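Local coordinates for metallo-beta-lactamase domain-containing protein (Enterococcus faecalis, PDB 2AZ4) that is of unknown function but holds two zinc ions in a metallo-beta-lactamase fold and may be an RNA-binding exonuclease, at residues Glu161-Asp166 against Cys204-His209; Ala174-Thr179 against Phe183-Gly188; Glu198-Phe203 against Asp389-Leu394; Glu211-Glu216 against Ala393-Gln398. One frame throughout, in Å; residues are numbered along the deposited sequence.

Contact 1 of 4, residues Glu161-Asp166 against Cys204-His209; sequences EIVPVD and CEKAKH
The carboxylate of Glu161 is the flat group of this contact, and Lys206 meets it through one oxygen. The ammonium approaches the syn lone pair of OE2, the side facing the other oxygen. Lys206 NZ lies 2.6 Å from Glu161 OE2, a short salt bridge that is also a hydrogen bond. Glu161 OE1 stays back, 3.8 Å from Lys206 NZ. The two side chains cross at about a right angle. Glu161 is stretched out along its length, with CG anti to the backbone N (chi1 -169°). Lys206 is bent at its last torsion, about CD-CE (chi4 -86°), which swings NZ out of the line of the chain and onto OE2. Its CE also comes near, 3.3 Å from Glu161 OE2.

Behind the charged end, the methylene chain of Lys206 passes over Val163. Lys206 CD lies 4.1 Å from Val163 CG2 and 4.2 Å from Val163 CG1, so both methyls share the touch. Leu176, on the neighbouring strand, meets the side chains of all three residues.

The contact joins strand 158-164 to the last turn of helix 197-207, on the outer face of a sheet of the metallo-beta-lactamase fold. Lys206 is used twice, with its aliphatic part on a buried valine and its charge on a partly exposed glutamate. The ion pair is therefore probably only moderately strong, since solvent reaches the lysine.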
loop_
_atom_site.group_PDB
_atom_site.type_symbol
_atom_site.label_atom_id
_atom_site.label_comp_id
_atom_site.label_asym_id
_atom_site.label_seq_id
_atom_site.Cartn_x
_atom_site.Cartn_y
_atom_site.Cartn_z
ATOM N N GLU A 161 -10.734 -14.093 8.587
ATOM C CA GLU A 161 -9.460 -14.065 9.281
ATOM C C GLU A 161 -8.510 -13.109 8.574
ATOM O O GLU A 161 -8.303 -13.209 7.352
ATOM C CB GLU A 161 -8.823 -15.453 9.357
ATOM C CG GLU A 161 -7.607 -15.502 10.332
ATOM C CD GLU A 161 -7.057 -16.907 10.533
ATOM O OE1 GLU A 161 -7.793 -17.870 10.245
ATOM O OE2 GLU A 161 -5.888 -17.049 10.991
ATOM N N ILE A 162 -7.924 -12.187 9.343
ATOM C CA ILE A 162 -7.007 -11.198 8.776
ATOM C C ILE A 162 -5.564 -11.616 9.045
ATOM O O ILE A 162 -5.097 -11.658 10.180
ATOM C CB ILE A 162 -7.341 -9.759 9.251
ATOM C CG1 ILE A 162 -6.458 -8.731 8.550
ATOM C CG2 ILE A 162 -7.276 -9.649 10.772
ATOM C CD1 ILE A 162 -7.080 -7.321 8.511
ATOM N N VAL A 163 -4.851 -11.921 7.985
ATOM C CA VAL A 163 -3.595 -12.636 8.130
ATOM C C VAL A 163 -2.505 -11.745 7.579
ATOM O O VAL A 163 -2.644 -11.301 6.457
ATOM C CB VAL A 163 -3.647 -13.957 7.290
ATOM C CG1 VAL A 163 -2.306 -14.694 7.339
ATOM C CG2 VAL A 163 -4.794 -14.890 7.796
ATOM N N PRO A 164 -1.409 -11.529 8.334
ATOM C CA PRO A 164 -0.302 -10.678 7.884
ATOM C C PRO A 164 0.425 -11.292 6.703
ATOM O O PRO A 164 0.628 -12.527 6.634
ATOM C CB PRO A 164 0.620 -10.611 9.104
ATOM C CG PRO A 164 0.339 -11.919 9.841
ATOM C CD PRO A 164 -1.147 -12.084 9.679
ATOM N N VAL A 165 0.812 -10.425 5.787
ATOM C CA VAL A 165 1.470 -10.826 4.584
ATOM C C VAL A 165 2.625 -9.853 4.331
ATOM O O VAL A 165 2.543 -8.700 4.736
ATOM C CB VAL A 165 0.387 -10.864 3.498
ATOM C CG1 VAL A 165 0.521 -9.771 2.462
ATOM C CG2 VAL A 165 0.120 -12.285 3.028
ATOM N N ASP A 166 3.697 -10.326 3.692
ATOM C CA ASP A 166 4.886 -9.519 3.426
ATOM C C ASP A 166 4.575 -8.587 2.229
ATOM O O ASP A 166 4.194 -9.044 1.148
ATOM C CB ASP A 166 6.058 -10.498 3.184
ATOM C CG ASP A 166 7.311 -9.871 2.563
ATOM O OD1 ASP A 166 7.436 -8.622 2.486
ATOM O OD2 ASP A 166 8.191 -10.680 2.114
ATOM N N CYS A 204 0.272 -18.787 3.021
ATOM C CA CYS A 204 0.044 -19.833 2.018
ATOM C C CYS A 204 -0.411 -21.146 2.675
ATOM O O CYS A 204 -1.318 -21.823 2.172
ATOM C CB CYS A 204 1.322 -20.064 1.213
ATOM S SG CYS A 204 1.748 -18.767 0.058
ATOM N N GLU A 205 0.201 -21.479 3.813
ATOM C CA GLU A 205 -0.183 -22.655 4.604
ATOM C C GLU A 205 -1.609 -22.572 5.150
ATOM O O GLU A 205 -2.329 -23.580 5.198
ATOM C CB GLU A 205 0.790 -22.867 5.757
ATOM C CG GLU A 205 0.451 -24.060 6.672
ATOM C CD GLU A 205 0.323 -25.382 5.889
ATOM O OE1 GLU A 205 1.380 -25.907 5.449
ATOM O OE2 GLU A 205 -0.829 -25.884 5.703
ATOM N N LYS A 206 -2.006 -21.387 5.597
ATOM C CA LYS A 206 -3.377 -21.171 6.049
ATOM C C LYS A 206 -4.341 -21.207 4.862
ATOM O O LYS A 206 -5.502 -21.612 4.997
ATOM C CB LYS A 206 -3.480 -19.834 6.768
ATOM C CG LYS A 206 -2.864 -19.813 8.152
ATOM C CD LYS A 206 -3.222 -18.489 8.870
ATOM C CE LYS A 206 -3.066 -18.594 10.369
ATOM N NZ LYS A 206 -4.281 -19.134 11.053
ATOM N N ALA A 207 -3.849 -20.786 3.700
ATOM C CA ALA A 207 -4.687 -20.668 2.508
ATOM C C ALA A 207 -4.773 -21.989 1.720
ATOM O O ALA A 207 -5.544 -22.088 0.770
ATOM C CB ALA A 207 -4.189 -19.555 1.598
ATOM N N LYS A 208 -3.955 -22.967 2.104
ATOM C CA LYS A 208 -3.866 -24.249 1.389
ATOM C C LYS A 208 -5.263 -24.758 0.971
ATOM O O LYS A 208 -6.157 -24.814 1.802
ATOM C CB LYS A 208 -3.209 -25.291 2.302
ATOM C CG LYS A 208 -2.699 -26.544 1.587
ATOM C CD LYS A 208 -1.221 -26.436 1.246
ATOM C CE LYS A 208 -0.851 -27.483 0.204
ATOM N NZ LYS A 208 0.556 -27.342 -0.257
ATOM N N HIS A 209 -5.434 -25.103 -0.301
ATOM C CA HIS A 209 -6.644 -25.799 -0.787
ATOM C C HIS A 209 -7.897 -24.915 -0.790
ATOM O O HIS A 209 -9.039 -25.422 -0.819
ATOM C CB HIS A 209 -6.909 -27.086 0.028
ATOM C CG HIS A 209 -5.787 -28.075 -0.024
ATOM N ND1 HIS A 209 -5.425 -28.850 1.062
ATOM C CD2 HIS A 209 -4.958 -28.433 -1.037
ATOM C CE1 HIS A 209 -4.415 -29.633 0.722
ATOM N NE2 HIS A 209 -4.123 -29.408 -0.548
#

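Contact 2 of 4, residues Ala174-Thr179 against Phe183-Gly188; sequences ALLIRT and FITYTG
Leu175 and Tyr186 begin the backbone pairing, which is antiparallel. Leu175 N reaches Tyr186 O at 2.9 Å, and Tyr186 N returns to Leu175 O at 3.0 Å. Ile177 and Ile184 form the second hydrogen-bonded pair, with Ile177 N to Ile184 O at 2.8 Å. Between and beyond them, Leu176 with Thr185 and Arg178 with Phe183 are non-hydrogen-bonded pairs. Thr185 CA also makes a CA-H...O contact with Leu175 O, and Phe183 CA one with Ile177 O. The strand axes make an angle of 160°.

The cation-pi stack is at the turn end. The guanidinium of Arg178 lies flat on one face of Phe183, with planes 18° apart. Arg178 CZ is 3.9 Å from the centroid of the Phe183 ring. A bend at chi3 (-138°) lays the group over the ring, and NH1 sits over its centre.

Apolar contacts fill both faces. Leu176 CB meets the edge of the Phe183 ring, 3.9 Å from CE1. On the other face Ile177 CB is 3.8 Å from Ile184 CG1, and Leu175 CD1 is 4.0 Å from Tyr186 CD2. Tyr186 also lies close to zinc ligand His97.

Two side-chain hydrogen bonds go to outside partners: Tyr186 OH with Asp35 OD2, and Thr185 OG1 with Thr210 OG1.

The polar backbone of this beta hairpin is thus paired inside a largely buried setting, while the arginine charge rests on the pi face of Phe183 at the exposed end.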
loop_
_atom_site.group_PDB
_atom_site.type_symbol
_atom_site.label_atom_id
_atom_site.label_comp_id
_atom_site.label_asym_id
_atom_site.label_seq_id
_atom_site.Cartn_x
_atom_site.Cartn_y
_atom_site.Cartn_z
ATOM N N ALA A 174 -3.824 -10.326 4.203
ATOM C CA ALA A 174 -4.681 -11.076 3.294
ATOM C C ALA A 174 -5.906 -11.516 4.100
ATOM O O ALA A 174 -5.908 -11.459 5.347
ATOM C CB ALA A 174 -3.932 -12.294 2.760
ATOM N N LEU A 175 -6.966 -11.920 3.409
ATOM C CA LEU A 175 -8.192 -12.294 4.110
ATOM C C LEU A 175 -8.497 -13.744 3.798
ATOM O O LEU A 175 -8.413 -14.158 2.628
ATOM C CB LEU A 175 -9.364 -11.397 3.681
ATOM C CG LEU A 175 -9.171 -9.869 3.736
ATOM C CD1 LEU A 175 -10.434 -9.202 3.237
ATOM C CD2 LEU A 175 -8.846 -9.377 5.185
ATOM N N LEU A 176 -8.809 -14.522 4.837
ATOM C CA LEU A 176 -9.315 -15.869 4.647
ATOM C C LEU A 176 -10.775 -15.804 5.039
ATOM O O LEU A 176 -11.102 -15.483 6.185
ATOM C CB LEU A 176 -8.596 -16.892 5.525
ATOM C CG LEU A 176 -7.088 -17.091 5.416
ATOM C CD1 LEU A 176 -6.736 -18.222 6.339
ATOM C CD2 LEU A 176 -6.679 -17.427 4.033
ATOM N N ILE A 177 -11.641 -16.110 4.087
ATOM C CA ILE A 177 -13.080 -15.882 4.246
ATOM C C ILE A 177 -13.879 -17.189 4.254
ATOM O O ILE A 177 -13.800 -17.963 3.313
ATOM C CB ILE A 177 -13.579 -14.928 3.128
ATOM C CG1 ILE A 177 -12.853 -13.581 3.229
ATOM C CG2 ILE A 177 -15.123 -14.713 3.193
ATOM C CD1 ILE A 177 -12.619 -12.897 1.859
ATOM N N ARG A 178 -14.646 -17.431 5.311
ATOM C CA ARG A 178 -15.453 -18.636 5.349
ATOM C C ARG A 178 -16.934 -18.347 5.540
ATOM O O ARG A 178 -17.308 -17.508 6.365
ATOM C CB ARG A 178 -14.941 -19.603 6.426
ATOM C CG ARG A 178 -13.602 -20.211 6.045
ATOM C CD ARG A 178 -13.127 -21.126 7.134
ATOM N NE ARG A 178 -11.701 -20.976 7.397
ATOM C CZ ARG A 178 -10.747 -21.766 6.911
ATOM N NH1 ARG A 178 -11.050 -22.776 6.104
ATOM N NH2 ARG A 178 -9.483 -21.529 7.233
ATOM N N THR A 179 -17.753 -19.014 4.727
ATOM C CA THR A 179 -19.181 -19.216 5.013
ATOM C C THR A 179 -19.333 -20.712 5.337
ATOM O O THR A 179 -18.375 -21.479 5.143
ATOM C CB THR A 179 -20.057 -18.814 3.823
ATOM O OG1 THR A 179 -19.750 -19.634 2.689
ATOM C CG2 THR A 179 -19.802 -17.359 3.441
ATOM N N PHE A 183 -14.761 -21.672 1.468
ATOM C CA PHE A 183 -13.515 -21.106 1.954
ATOM C C PHE A 183 -12.857 -20.436 0.761
ATOM O O PHE A 183 -12.472 -21.108 -0.205
ATOM C CB PHE A 183 -12.612 -22.226 2.504
ATOM C CG PHE A 183 -11.187 -21.792 2.804
ATOM C CD1 PHE A 183 -10.911 -20.513 3.303
ATOM C CD2 PHE A 183 -10.132 -22.670 2.612
ATOM C CE1 PHE A 183 -9.599 -20.111 3.569
ATOM C CE2 PHE A 183 -8.812 -22.287 2.895
ATOM C CZ PHE A 183 -8.541 -21.012 3.372
ATOM N N ILE A 184 -12.751 -19.107 0.823
ATOM C CA ILE A 184 -12.129 -18.328 -0.239
ATOM C C ILE A 184 -11.063 -17.383 0.346
ATOM O O ILE A 184 -11.038 -17.140 1.537
ATOM C CB ILE A 184 -13.174 -17.592 -1.097
ATOM C CG1 ILE A 184 -13.853 -16.466 -0.312
ATOM C CG2 ILE A 184 -14.201 -18.602 -1.661
ATOM C CD1 ILE A 184 -14.762 -15.619 -1.175
ATOM N N THR A 185 -10.176 -16.881 -0.501
ATOM C CA THR A 185 -8.996 -16.183 -0.039
ATOM C C THR A 185 -8.709 -14.997 -0.940
ATOM O O THR A 185 -8.744 -15.126 -2.159
ATOM C CB THR A 185 -7.771 -17.135 -0.052
ATOM O OG1 THR A 185 -8.037 -18.253 0.810
ATOM C CG2 THR A 185 -6.533 -16.412 0.433
ATOM N N TYR A 186 -8.424 -13.850 -0.316
ATOM C CA TYR A 186 -8.053 -12.625 -0.996
ATOM C C TYR A 186 -6.634 -12.294 -0.569
ATOM O O TYR A 186 -6.392 -12.112 0.611
ATOM C CB TYR A 186 -8.999 -11.509 -0.569
ATOM C CG TYR A 186 -8.588 -10.143 -1.070
ATOM C CD1 TYR A 186 -8.401 -9.898 -2.443
ATOM C CD2 TYR A 186 -8.344 -9.098 -0.172
ATOM C CE1 TYR A 186 -8.023 -8.628 -2.904
ATOM C CE2 TYR A 186 -7.963 -7.835 -0.617
ATOM C CZ TYR A 186 -7.809 -7.602 -1.979
ATOM O OH TYR A 186 -7.445 -6.354 -2.425
ATOM N N THR A 187 -5.693 -12.244 -1.507
ATOM C CA THR A 187 -4.276 -12.111 -1.128
ATOM C C THR A 187 -3.887 -10.711 -0.665
ATOM O O THR A 187 -2.902 -10.548 0.058
ATOM C CB THR A 187 -3.299 -12.499 -2.293
ATOM O OG1 THR A 187 -3.523 -11.647 -3.424
ATOM C CG2 THR A 187 -3.477 -13.942 -2.685
ATOM N N GLY A 188 -4.645 -9.714 -1.109
ATOM C CA GLY A 188 -4.201 -8.330 -1.037
ATOM C C GLY A 188 -2.987 -8.228 -1.938
ATOM O O GLY A 188 -2.874 -8.979 -2.926
#

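Contact 3 of 4, residues Glu198-Phe203 against Asp389-Leu394; sequences EETLAF and DKIIAL
Ile391, Leu394 and Leu201 give the most surface to this meeting of two helices, with Thr200 close behind. Leu394 points across the gap and the end of Leu201 comes over to meet it. Leu201 CD2 and Leu394 CD1 touch at 3.7 Å, methyl against methyl, as the two side chains slant past each other. This pair lies on the more solvent-facing side. Leu192 also packs on Leu201, and Cys204 on Leu394.

Ile391 lies deeper. Its CD1 reaches the methyl of Thr200, and Ile391 CD1 is 4.2 Å from Thr200 CG2. The two side chains cross at about a right angle. The threonine is turned so that CG2 is anti to the backbone N, with OG1 beside that N (chi1 -67°). The methyl then serves the helix contact while the hydroxyl stays out of it. Thr200 OG1 is bonded to Arg191 O and to Asp166 N, in the chain just before zinc ligand His167. Ile391 also packs on Met215 of strand 212-216.

No hydrogen bond joins the segments. Between these two segments the contacts are methyl to methyl, so they are apolar and sparse, while the one hydroxyl among them is satisfied by neighbouring loops.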
loop_
_atom_site.group_PDB
_atom_site.type_symbol
_atom_site.label_atom_id
_atom_site.label_comp_id
_atom_site.label_asym_id
_atom_site.label_seq_id
_atom_site.Cartn_x
_atom_site.Cartn_y
_atom_site.Cartn_z
ATOM N N GLU A 198 8.457 -15.040 5.770
ATOM C CA GLU A 198 7.787 -16.112 6.494
ATOM C C GLU A 198 6.313 -15.809 6.775
ATOM O O GLU A 198 5.523 -16.739 6.920
ATOM C CB GLU A 198 8.521 -16.413 7.801
ATOM C CG GLU A 198 9.941 -16.959 7.636
ATOM C CD GLU A 198 10.940 -15.966 7.024
ATOM O OE1 GLU A 198 10.871 -14.729 7.302
ATOM O OE2 GLU A 198 11.820 -16.441 6.266
ATOM N N GLU A 199 5.926 -14.532 6.838
ATOM C CA GLU A 199 4.486 -14.220 6.988
ATOM C C GLU A 199 3.714 -14.608 5.743
ATOM O O GLU A 199 2.596 -15.091 5.853
ATOM C CB GLU A 199 4.201 -12.746 7.266
ATOM C CG GLU A 199 4.824 -12.154 8.478
ATOM C CD GLU A 199 4.463 -10.670 8.609
ATOM O OE1 GLU A 199 4.361 -9.970 7.572
ATOM O OE2 GLU A 199 4.262 -10.208 9.743
ATOM N N THR A 200 4.298 -14.375 4.567
ATOM C CA THR A 200 3.672 -14.797 3.311
ATOM C C THR A 200 3.611 -16.340 3.284
ATOM O O THR A 200 2.569 -16.917 2.963
ATOM C CB THR A 200 4.373 -14.232 2.054
ATOM O OG1 THR A 200 4.203 -12.804 2.006
ATOM C CG2 THR A 200 3.776 -14.819 0.745
ATOM N N LEU A 201 4.720 -16.987 3.635
ATOM C CA LEU A 201 4.747 -18.455 3.716
ATOM C C LEU A 201 3.674 -19.008 4.657
ATOM O O LEU A 201 2.958 -19.930 4.279
ATOM C CB LEU A 201 6.122 -18.966 4.146
ATOM C CG LEU A 201 7.231 -18.745 3.111
ATOM C CD1 LEU A 201 8.528 -19.394 3.623
ATOM C CD2 LEU A 201 6.846 -19.333 1.743
ATOM N N ALA A 202 3.577 -18.450 5.868
ATOM C CA ALA A 202 2.551 -18.846 6.827
ATOM C C ALA A 202 1.148 -18.610 6.281
ATOM O O ALA A 202 0.226 -19.381 6.576
ATOM C CB ALA A 202 2.740 -18.127 8.150
ATOM N N PHE A 203 0.983 -17.566 5.475
ATOM C CA PHE A 203 -0.298 -17.277 4.851
ATOM C C PHE A 203 -0.684 -18.385 3.858
ATOM O O PHE A 203 -1.826 -18.820 3.820
ATOM C CB PHE A 203 -0.244 -15.920 4.118
ATOM C CG PHE A 203 -1.233 -15.802 2.998
ATOM C CD1 PHE A 203 -2.598 -15.695 3.263
ATOM C CD2 PHE A 203 -0.805 -15.829 1.674
ATOM C CE1 PHE A 203 -3.529 -15.603 2.215
ATOM C CE2 PHE A 203 -1.715 -15.746 0.627
ATOM C CZ PHE A 203 -3.087 -15.626 0.906
ATOM N N ASP A 389 3.983 -17.631 -9.118
ATOM C CA ASP A 389 3.856 -19.085 -9.355
ATOM C C ASP A 389 4.164 -19.924 -8.123
ATOM O O ASP A 389 3.501 -20.931 -7.879
ATOM C CB ASP A 389 4.759 -19.533 -10.510
ATOM C CG ASP A 389 4.367 -18.911 -11.842
ATOM O OD1 ASP A 389 3.159 -18.695 -12.077
ATOM O OD2 ASP A 389 5.273 -18.643 -12.662
ATOM N N LYS A 390 5.164 -19.527 -7.330
ATOM C CA LYS A 390 5.467 -20.282 -6.124
ATOM C C LYS A 390 4.335 -20.179 -5.106
ATOM O O LYS A 390 4.037 -21.144 -4.412
ATOM C CB LYS A 390 6.799 -19.857 -5.496
ATOM C CG LYS A 390 8.018 -20.427 -6.184
ATOM C CD LYS A 390 9.279 -19.578 -5.941
ATOM C CE LYS A 390 10.390 -20.024 -6.912
ATOM N NZ LYS A 390 11.680 -19.245 -6.807
ATOM N N ILE A 391 3.697 -19.014 -5.027
ATOM C CA ILE A 391 2.617 -18.821 -4.056
ATOM C C ILE A 391 1.459 -19.739 -4.428
ATOM O O ILE A 391 0.935 -20.431 -3.581
ATOM C CB ILE A 391 2.177 -17.337 -3.959
ATOM C CG1 ILE A 391 3.263 -16.528 -3.221
ATOM C CG2 ILE A 391 0.810 -17.213 -3.269
ATOM C CD1 ILE A 391 3.178 -14.982 -3.395
ATOM N N ILE A 392 1.104 -19.748 -5.707
ATOM C CA ILE A 392 0.037 -20.628 -6.230
ATOM C C ILE A 392 0.393 -22.094 -5.980
ATOM O O ILE A 392 -0.454 -22.864 -5.534
ATOM C CB ILE A 392 -0.213 -20.378 -7.731
ATOM C CG1 ILE A 392 -0.718 -18.940 -7.954
ATOM C CG2 ILE A 392 -1.209 -21.435 -8.329
ATOM C CD1 ILE A 392 -0.515 -18.406 -9.337
ATOM N N ALA A 393 1.662 -22.452 -6.211
ATOM C CA ALA A 393 2.140 -23.810 -5.918
ATOM C C ALA A 393 1.981 -24.187 -4.443
ATOM O O ALA A 393 1.508 -25.282 -4.137
ATOM C CB ALA A 393 3.588 -24.004 -6.396
ATOM N N LEU A 394 2.346 -23.290 -3.521
ATOM C CA LEU A 394 2.174 -23.568 -2.094
ATOM C C LEU A 394 0.720 -23.707 -1.661
ATOM O O LEU A 394 0.407 -24.535 -0.806
ATOM C CB LEU A 394 2.904 -22.534 -1.221
ATOM C CG LEU A 394 4.434 -22.569 -1.198
ATOM C CD1 LEU A 394 4.952 -21.199 -0.798
ATOM C CD2 LEU A 394 4.936 -23.642 -0.256
#

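Contact 4 of 4, residues Glu211-Glu216 against Ala393-Gln398; sequences ELLMME and ALIEPQ
Leu213 is the centre of the first shell, gripped by Ile395 and Pro397. Leu213 CB lies 3.7 Å from Pro397 CB, and its branch CD2 is 3.9 Å from Pro397 CG. The same CD2 meets Ile395 tip to tip, 3.9 Å from Ile395 CD1. Leu213 has CG anti to the backbone N (chi1 179°), which carries both methyls toward the helix end.

Nearer the surface, Glu211 and Gln398 run side by side and point the same way. The touch is made by the aliphatic part of the glutamate, with Glu211 CG 3.6 Å from Gln398 NE2. The carboxylate and amide planes are 36° apart, and no hydrogen bond links the two.

The second shell sets these groups in place. Gln398 NE2 is bonded to His209 O. Glu211 OE2 is bonded to His182 ND1, so each polar end has its own partner. Glu396 leaves the helix with positive phi (57°), and the chain turns there to bring Pro397 against the strand. Pro397 O is held by Asn413. Beyond Leu213, its backbone pairs with Val399 and Val401 of the next strand, and Thr187 touches its side chain.

Helix 385-395 thus ends over strand 212-216 and leads into the parallel strand 399-403 beside it. The arrangement resembles a beta-alpha-beta unit, with a region holding a parallel six-stranded sheet in the chain between. It fits the layered sheets and helices of the metallo-beta-lactamase fold.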
loop_
_atom_site.group_PDB
_atom_site.type_symbol
_atom_site.label_atom_id
_atom_site.label_comp_id
_atom_site.label_asym_id
_atom_site.label_seq_id
_atom_site.Cartn_x
_atom_site.Cartn_y
_atom_site.Cartn_z
ATOM N N GLU A 211 -10.960 -22.743 -1.982
ATOM C CA GLU A 211 -11.831 -22.964 -3.147
ATOM C C GLU A 211 -11.710 -21.865 -4.166
ATOM O O GLU A 211 -11.926 -22.082 -5.349
ATOM C CB GLU A 211 -13.281 -23.036 -2.721
ATOM C CG GLU A 211 -13.545 -24.133 -1.758
ATOM C CD GLU A 211 -14.926 -24.069 -1.174
ATOM O OE1 GLU A 211 -15.055 -24.478 0.010
ATOM O OE2 GLU A 211 -15.860 -23.628 -1.899
ATOM N N LEU A 212 -11.380 -20.663 -3.715
ATOM C CA LEU A 212 -11.290 -19.550 -4.625
ATOM C C LEU A 212 -10.225 -18.576 -4.135
ATOM O O LEU A 212 -10.400 -17.918 -3.097
ATOM C CB LEU A 212 -12.655 -18.868 -4.739
ATOM C CG LEU A 212 -12.812 -17.828 -5.840
ATOM C CD1 LEU A 212 -13.146 -18.511 -7.180
ATOM C CD2 LEU A 212 -13.920 -16.875 -5.433
ATOM N N LEU A 213 -9.122 -18.514 -4.882
ATOM C CA LEU A 213 -8.001 -17.640 -4.582
ATOM C C LEU A 213 -8.047 -16.396 -5.460
ATOM O O LEU A 213 -7.761 -16.466 -6.657
ATOM C CB LEU A 213 -6.674 -18.385 -4.792
ATOM C CG LEU A 213 -5.368 -17.601 -4.540
ATOM C CD1 LEU A 213 -5.351 -17.137 -3.115
ATOM C CD2 LEU A 213 -4.148 -18.487 -4.800
ATOM N N MET A 214 -8.404 -15.271 -4.848
ATOM C CA MET A 214 -8.415 -13.965 -5.494
ATOM C C MET A 214 -7.044 -13.316 -5.285
ATOM O O MET A 214 -6.747 -12.828 -4.202
ATOM C CB MET A 214 -9.569 -13.096 -4.951
ATOM C CG MET A 214 -10.979 -13.667 -5.279
ATOM S SD MET A 214 -12.375 -13.065 -4.297
ATOM C CE MET A 214 -11.933 -13.720 -2.696
ATOM N N MET A 215 -6.216 -13.334 -6.328
ATOM C CA MET A 215 -4.789 -13.024 -6.218
ATOM C C MET A 215 -4.291 -11.934 -7.163
ATOM O O MET A 215 -4.582 -11.956 -8.366
ATOM C CB MET A 215 -3.966 -14.312 -6.414
ATOM C CG MET A 215 -2.436 -14.128 -6.468
ATOM S SD MET A 215 -1.644 -15.753 -6.379
ATOM C CE MET A 215 0.083 -15.288 -6.446
ATOM N N GLU A 216 -3.502 -11.005 -6.613
ATOM C CA GLU A 216 -2.847 -9.965 -7.387
ATOM C C GLU A 216 -1.895 -10.504 -8.465
ATOM O O GLU A 216 -1.361 -11.624 -8.356
ATOM C CB GLU A 216 -2.078 -9.001 -6.463
ATOM C CG GLU A 216 -0.897 -9.645 -5.771
ATOM C CD GLU A 216 0.379 -8.849 -5.947
ATOM O OE1 GLU A 216 0.851 -8.271 -4.951
ATOM O OE2 GLU A 216 0.923 -8.807 -7.077
ATOM N N ALA A 393 1.662 -22.452 -6.211
ATOM C CA ALA A 393 2.140 -23.810 -5.918
ATOM C C ALA A 393 1.981 -24.187 -4.443
ATOM O O ALA A 393 1.508 -25.282 -4.137
ATOM C CB ALA A 393 3.588 -24.004 -6.396
ATOM N N LEU A 394 2.346 -23.290 -3.521
ATOM C CA LEU A 394 2.174 -23.568 -2.094
ATOM C C LEU A 394 0.720 -23.707 -1.661
ATOM O O LEU A 394 0.407 -24.535 -0.806
ATOM C CB LEU A 394 2.904 -22.534 -1.221
ATOM C CG LEU A 394 4.434 -22.569 -1.198
ATOM C CD1 LEU A 394 4.952 -21.199 -0.798
ATOM C CD2 LEU A 394 4.936 -23.642 -0.256
ATOM N N ILE A 395 -0.170 -22.922 -2.257
ATOM C CA ILE A 395 -1.586 -22.936 -1.869
ATOM C C ILE A 395 -2.401 -24.052 -2.559
ATOM O O ILE A 395 -3.246 -24.672 -1.928
ATOM C CB ILE A 395 -2.249 -21.559 -2.153
ATOM C CG1 ILE A 395 -1.727 -20.500 -1.175
ATOM C CG2 ILE A 395 -3.769 -21.646 -2.119
ATOM C CD1 ILE A 395 -1.960 -19.067 -1.651
ATOM N N GLU A 396 -2.134 -24.278 -3.845
ATOM C CA GLU A 396 -2.869 -25.255 -4.684
ATOM C C GLU A 396 -4.365 -24.911 -4.675
ATOM O O GLU A 396 -5.181 -25.657 -4.115
ATOM C CB GLU A 396 -2.601 -26.718 -4.258
ATOM C CG GLU A 396 -1.105 -27.128 -4.162
ATOM C CD GLU A 396 -0.931 -28.633 -3.897
ATOM O OE1 GLU A 396 -1.484 -29.421 -4.692
ATOM O OE2 GLU A 396 -0.267 -29.035 -2.896
ATOM N N PRO A 397 -4.719 -23.748 -5.264
ATOM C CA PRO A 397 -6.098 -23.288 -5.246
ATOM C C PRO A 397 -6.957 -24.129 -6.207
ATOM O O PRO A 397 -6.496 -24.499 -7.285
ATOM C CB PRO A 397 -5.985 -21.844 -5.750
ATOM C CG PRO A 397 -4.811 -21.865 -6.662
ATOM C CD PRO A 397 -3.842 -22.806 -5.988
ATOM N N GLN A 398 -8.186 -24.434 -5.789
ATOM C CA GLN A 398 -9.109 -25.176 -6.627
ATOM C C GLN A 398 -9.496 -24.316 -7.821
ATOM O O GLN A 398 -9.548 -24.793 -8.964
ATOM C CB GLN A 398 -10.329 -25.595 -5.821
ATOM C CG GLN A 398 -10.020 -26.571 -4.686
ATOM C CD GLN A 398 -11.222 -26.842 -3.817
ATOM O OE1 GLN A 398 -12.287 -27.185 -4.312
ATOM N NE2 GLN A 398 -11.065 -26.671 -2.509
#

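In the fold
Contacts 1, 2 and 4 reach one sheet, and contact 3 joins the two helices that lie against it. Contacts 1 and 2 share neighbouring strands, and their centres are 8 Å apart. Val163 O bonds to Ala174 N at 2.7 Å. Contacts 2 and 4 meet through adjacent strands, with Thr185 O to Met214 N at 2.7 Å. Helix 197-207 serves contacts 1 and 3, and helix 385-395 serves contacts 3 and 4. Phe203 joins the layers, with its CE1 3.4 Å from Ala174 CB. The zinc site lies at one end of this sheet. Between side chains, Tyr186 of contact 2 is about 4 Å from His97, and Thr200 of contact 3 about 7 Å from His167.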